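Side-chain contacts in transcriptional regulator (NtrC family) (Aquifex aeolicus, PDB 3DZD), which probably activates transcription by the sigma-54 form of RNA polymerase, using an AAA+ ATPase that is regulated by a response-regulator receiver domain: residues Y314-F319 with R356-C361; K318-K321 with N326-E329. All coordinates share one frame; numbering follows the deposited sequence.

Both contacts sit in the AAA+ lid region, with centres about 5 Å apart, and both are built on helix 307-322. Contact 1 sets residues 314-319 of that helix against residues 356-361, at the end of helix 346-359. Contact 2 takes up the next part of the same helix, residues 318-321, sharing Lys-318 and Phe-319 with contact 1, and packs it against 326-329 in the loop leading to helix 332-339. Along the chain, then, the helix comes first, the loop second and the 356-361 segment last. A disulfide between Cys-327 and Cys-361 ties the two later segments together, while helix 307-322 also brings Tyr-314 and Phe-315 to the bound ADP.

Contact 1: residues Y314-F319 with R356-C361; sequences YFLKKF and RAVILC. With ADP (adenosine-5'-diphosphate), chain C.
Val-358 carries this contact by fitting its two methyls against Leu-316 and Phe-319 of helix 307-322. With CG1 anti to the backbone N (chi1 177°), that methyl lies against the main chain of the other helix, CG1 being 3.9 Å from Phe-319 C. The second branch reaches both partners: Val-358 CG2 is 3.8 Å from Leu-316 CD1 and 3.9 Å from Phe-319 CB. Phe-319 thus offers its CB here, while its ring leads off to pack on Lys-351 and Glu-355. Cutting Val-358 back to an alanine is likely to leave Leu-316 CD1 and Phe-319 CB without the methyl they share and to open a gap between the helices. One residue on, Ile-359 gives its carbonyl O to a hydrogen bond from Lys-325 NZ, and Ile-359 packs on Glu-349 of the second subunit. Leu-360 leaves helical geometry; its CD1 lies over the centre of one face of the Arg-356 guanidinium, 3.5 Å above the plane. Cys-361, poorly ordered, then closes a disulfide with Cys-327. The first segment also reaches the nucleotide: Tyr-314 CE2 is 3.9 Å from ADP C2, and Phe-315 CZ is 3.9 Å from ADP N3. Phe-315 touches Lys-351 as well, whose NZ is hydrogen-bonded to ADP. The arrangement is a small buried apolar contact between helices 307-322 and 346-359 of the AAA+ lid, with helix 307-322 contributing to both this contact and the adenine side of the ADP pocket.

Contact 2: residues K318-K321 with N326-E329; sequences KFAK and NCFE
Lys-321 NZ is hydrogen-bonded to Ser-189 O of the second subunit, and on the way there the lysine chain passes Phe-328, with Lys-321 CD 4.2 Å from Phe-328 CZ. The chain starts with CG anti to the backbone N (chi1 -151°) and bends at chi2 and chi4; it crosses Phe-328 at an angle, with CD its closest atom, while the amine serves the subunit interface. The main contact is made by Ala-320, whose methyl sits over one face of the Phe-328 ring, offset toward the rim. This is a CH-pi interaction: Ala-320 CB is 4.0 Å from the centroid of the Phe-328 ring, 23° off the ring normal. The nearest ring atom is Phe-328 CE1, 3.7 Å from Ala-320 CB. The same methyl also meets the preceding residue of the loop, lying 3.7 Å from Cys-327 O and 4.3 Å from Cys-327 SG. One turn back along the helix, Lys-317 NZ makes a weak hydrogen bond to Phe-328 O. The loop after helix 307-322 thus turns back to pack on that helix, laying an aromatic ring on its last turn, within the helical AAA+ lid.

Contact 1: residues Y314-F319 with R356-C361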
# COMPACT_ATOMS: atom_id res chain seq x y z
N TYR A 314 10.62 25.19 -1.39
CA TYR A 314 9.92 23.94 -1.66
C TYR A 314 8.85 23.69 -0.60
O TYR A 314 7.74 23.25 -0.91
CB TYR A 314 10.93 22.79 -1.73
CG TYR A 314 10.34 21.39 -1.61
CD1 TYR A 314 9.87 20.70 -2.72
CD2 TYR A 314 10.31 20.75 -0.38
CE1 TYR A 314 9.34 19.43 -2.60
CE2 TYR A 314 9.79 19.48 -0.25
CZ TYR A 314 9.31 18.83 -1.36
OH TYR A 314 8.81 17.56 -1.20
N PHE A 315 9.19 23.97 0.66
CA PHE A 315 8.24 23.75 1.75
C PHE A 315 7.16 24.83 1.76
O PHE A 315 5.98 24.55 1.97
CB PHE A 315 8.96 23.66 3.11
CG PHE A 315 9.78 22.40 3.28
CD1 PHE A 315 9.21 21.15 3.10
CD2 PHE A 315 11.13 22.48 3.62
CE1 PHE A 315 9.97 19.99 3.24
CE2 PHE A 315 11.89 21.32 3.78
CZ PHE A 315 11.31 20.08 3.59
N LEU A 316 7.57 26.07 1.53
CA LEU A 316 6.64 27.20 1.50
C LEU A 316 5.56 26.98 0.45
O LEU A 316 4.39 27.26 0.69
CB LEU A 316 7.40 28.49 1.22
CG LEU A 316 6.55 29.76 1.13
CD1 LEU A 316 5.95 30.10 2.49
CD2 LEU A 316 7.37 30.92 0.59
N LYS A 317 5.95 26.47 -0.72
CA LYS A 317 4.98 26.20 -1.77
C LYS A 317 4.08 25.05 -1.38
O LYS A 317 2.86 25.15 -1.46
CB LYS A 317 5.67 25.87 -3.10
CG LYS A 317 5.89 27.08 -3.99
CD LYS A 317 6.67 28.16 -3.26
CE LYS A 317 7.22 29.19 -4.23
NZ LYS A 317 6.13 29.82 -5.03
N LYS A 318 4.68 23.95 -0.96
CA LYS A 318 3.93 22.75 -0.65
C LYS A 318 2.87 22.98 0.42
O LYS A 318 1.76 22.45 0.33
CB LYS A 318 4.88 21.63 -0.23
CG LYS A 318 4.22 20.46 0.45
CD LYS A 318 5.11 19.22 0.39
CE LYS A 318 4.98 18.42 1.67
NZ LYS A 318 5.22 19.31 2.85
N PHE A 319 3.21 23.79 1.43
CA PHE A 319 2.29 24.05 2.52
C PHE A 319 1.25 25.12 2.16
O PHE A 319 0.06 24.92 2.39
CB PHE A 319 3.04 24.44 3.81
CG PHE A 319 3.84 23.31 4.39
CD1 PHE A 319 3.28 22.05 4.53
CD2 PHE A 319 5.16 23.50 4.79
CE1 PHE A 319 4.01 21.00 5.06
CE2 PHE A 319 5.89 22.47 5.32
CZ PHE A 319 5.33 21.22 5.45
N ARG A 356 5.14 26.30 10.14
CA ARG A 356 4.66 27.22 11.15
C ARG A 356 4.34 28.55 10.49
O ARG A 356 3.24 29.07 10.61
CB ARG A 356 5.72 27.39 12.23
CG ARG A 356 5.47 28.52 13.19
CD ARG A 356 4.65 28.07 14.38
NE ARG A 356 4.63 29.12 15.40
CZ ARG A 356 3.66 29.29 16.30
NH1 ARG A 356 2.61 28.48 16.31
NH2 ARG A 356 3.74 30.28 17.17
N ALA A 357 5.32 29.08 9.76
CA ALA A 357 5.16 30.35 9.07
C ALA A 357 3.87 30.41 8.25
O ALA A 357 3.18 31.42 8.25
CB ALA A 357 6.36 30.60 8.17
N VAL A 358 3.55 29.31 7.56
CA VAL A 358 2.41 29.24 6.67
C VAL A 358 1.09 29.14 7.44
O VAL A 358 0.07 29.69 7.03
CB VAL A 358 2.52 28.03 5.72
CG1 VAL A 358 1.29 27.91 4.83
CG2 VAL A 358 3.78 28.15 4.86
N ILE A 359 1.13 28.42 8.55
CA ILE A 359 -0.04 28.26 9.41
C ILE A 359 -0.52 29.62 9.96
O ILE A 359 -1.72 29.86 10.08
CB ILE A 359 0.24 27.25 10.55
CG1 ILE A 359 0.12 25.82 10.01
CG2 ILE A 359 -0.71 27.47 11.71
CD1 ILE A 359 0.73 24.74 10.90
N LEU A 360 0.43 30.50 10.24
CA LEU A 360 0.14 31.86 10.68
C LEU A 360 0.30 32.85 9.53
O LEU A 360 0.74 33.98 9.73
CB LEU A 360 1.15 32.26 11.76
CG LEU A 360 1.50 31.16 12.78
CD1 LEU A 360 2.54 31.64 13.81
CD2 LEU A 360 0.22 30.66 13.46
N CYS A 361 -0.07 32.45 8.32
CA CYS A 361 0.36 33.18 7.13
C CYS A 361 -0.24 34.57 6.92
O CYS A 361 -1.20 34.96 7.59
CB CYS A 361 0.11 32.33 5.89
SG CYS A 361 1.09 32.86 4.49
PB ADP C . 16.26 11.73 9.01
O1B ADP C . 15.66 10.54 8.28
O2B ADP C . 16.20 11.65 10.52
O3B ADP C . 17.63 12.12 8.54
PA ADP C . 13.96 13.05 7.82
O1A ADP C . 14.21 12.98 6.34
O2A ADP C . 13.03 12.02 8.42
O3A ADP C . 15.39 13.04 8.59
O5' ADP C . 13.37 14.50 8.18
C5' ADP C . 13.33 15.53 7.20
C4' ADP C . 11.92 15.95 6.87
O4' ADP C . 12.02 16.85 5.77
C3' ADP C . 11.13 14.79 6.31
O3' ADP C . 9.73 15.10 6.38
C2' ADP C . 11.47 14.72 4.85
O2' ADP C . 10.26 14.43 4.15
C1' ADP C . 11.88 16.15 4.53
N9 ADP C . 13.17 16.21 3.81
C8 ADP C . 14.37 15.90 4.33
N7 ADP C . 15.36 16.08 3.44
C5 ADP C . 14.79 16.52 2.30
C6 ADP C . 15.27 16.89 0.96
N6 ADP C . 16.60 16.84 0.66
N1 ADP C . 14.36 17.30 0.06
C2 ADP C . 13.05 17.35 0.36
N3 ADP C . 12.53 17.02 1.56
C4 ADP C . 13.34 16.60 2.55

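Contact 2: residues K318-K321 with N326-E329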
# COMPACT_ATOMS: atom_id res chain seq x y z
N LYS A 318 4.68 23.95 -0.96
CA LYS A 318 3.93 22.75 -0.65
C LYS A 318 2.87 22.98 0.42
O LYS A 318 1.76 22.45 0.33
CB LYS A 318 4.88 21.63 -0.23
CG LYS A 318 4.22 20.46 0.45
CD LYS A 318 5.11 19.22 0.39
CE LYS A 318 4.98 18.42 1.67
NZ LYS A 318 5.22 19.31 2.85
N PHE A 319 3.21 23.79 1.43
CA PHE A 319 2.29 24.05 2.52
C PHE A 319 1.25 25.12 2.16
O PHE A 319 0.06 24.92 2.39
CB PHE A 319 3.04 24.44 3.81
CG PHE A 319 3.84 23.31 4.39
CD1 PHE A 319 3.28 22.05 4.53
CD2 PHE A 319 5.16 23.50 4.79
CE1 PHE A 319 4.01 21.00 5.06
CE2 PHE A 319 5.89 22.47 5.32
CZ PHE A 319 5.33 21.22 5.45
N ALA A 320 1.71 26.23 1.58
CA ALA A 320 0.81 27.29 1.15
C ALA A 320 -0.28 26.76 0.22
O ALA A 320 -1.44 27.17 0.29
CB ALA A 320 1.58 28.42 0.48
N LYS A 321 0.10 25.83 -0.65
CA LYS A 321 -0.86 25.20 -1.54
C LYS A 321 -1.80 24.33 -0.72
O LYS A 321 -3.02 24.35 -0.91
CB LYS A 321 -0.12 24.34 -2.57
CG LYS A 321 -0.83 24.20 -3.92
CD LYS A 321 -0.69 25.46 -4.77
CE LYS A 321 -1.35 25.31 -6.14
NZ LYS A 321 -2.84 25.47 -6.10
N ASN A 326 -2.01 32.25 0.95
CA ASN A 326 -1.59 33.08 -0.16
C ASN A 326 -0.24 33.76 0.11
O ASN A 326 -0.11 34.97 -0.01
CB ASN A 326 -2.67 34.12 -0.49
CG ASN A 326 -2.49 34.73 -1.87
OD1 ASN A 326 -1.46 34.56 -2.52
ND2 ASN A 326 -3.51 35.46 -2.32
N CYS A 327 0.75 32.95 0.46
CA CYS A 327 2.09 33.44 0.74
C CYS A 327 3.11 32.57 0.02
O CYS A 327 3.56 31.55 0.56
CB CYS A 327 2.36 33.41 2.25
SG CYS A 327 2.00 31.81 3.02
N PHE A 328 3.46 32.96 -1.19
CA PHE A 328 4.29 32.12 -2.04
C PHE A 328 5.72 32.58 -2.25
O PHE A 328 6.53 31.85 -2.83
CB PHE A 328 3.60 31.86 -3.38
CG PHE A 328 2.45 30.91 -3.27
CD1 PHE A 328 2.67 29.54 -3.32
CD2 PHE A 328 1.16 31.37 -3.10
CE1 PHE A 328 1.63 28.65 -3.22
CE2 PHE A 328 0.10 30.49 -2.99
CZ PHE A 328 0.34 29.13 -3.05
N GLU A 329 6.06 33.78 -1.77
CA GLU A 329 7.44 34.22 -1.90
C GLU A 329 8.10 34.45 -0.55
O GLU A 329 7.46 34.93 0.39
CB GLU A 329 7.55 35.48 -2.76
CG GLU A 329 6.88 36.70 -2.17
CD GLU A 329 7.36 37.99 -2.80
OE1 GLU A 329 6.58 38.61 -3.56
OE2 GLU A 329 8.52 38.39 -2.53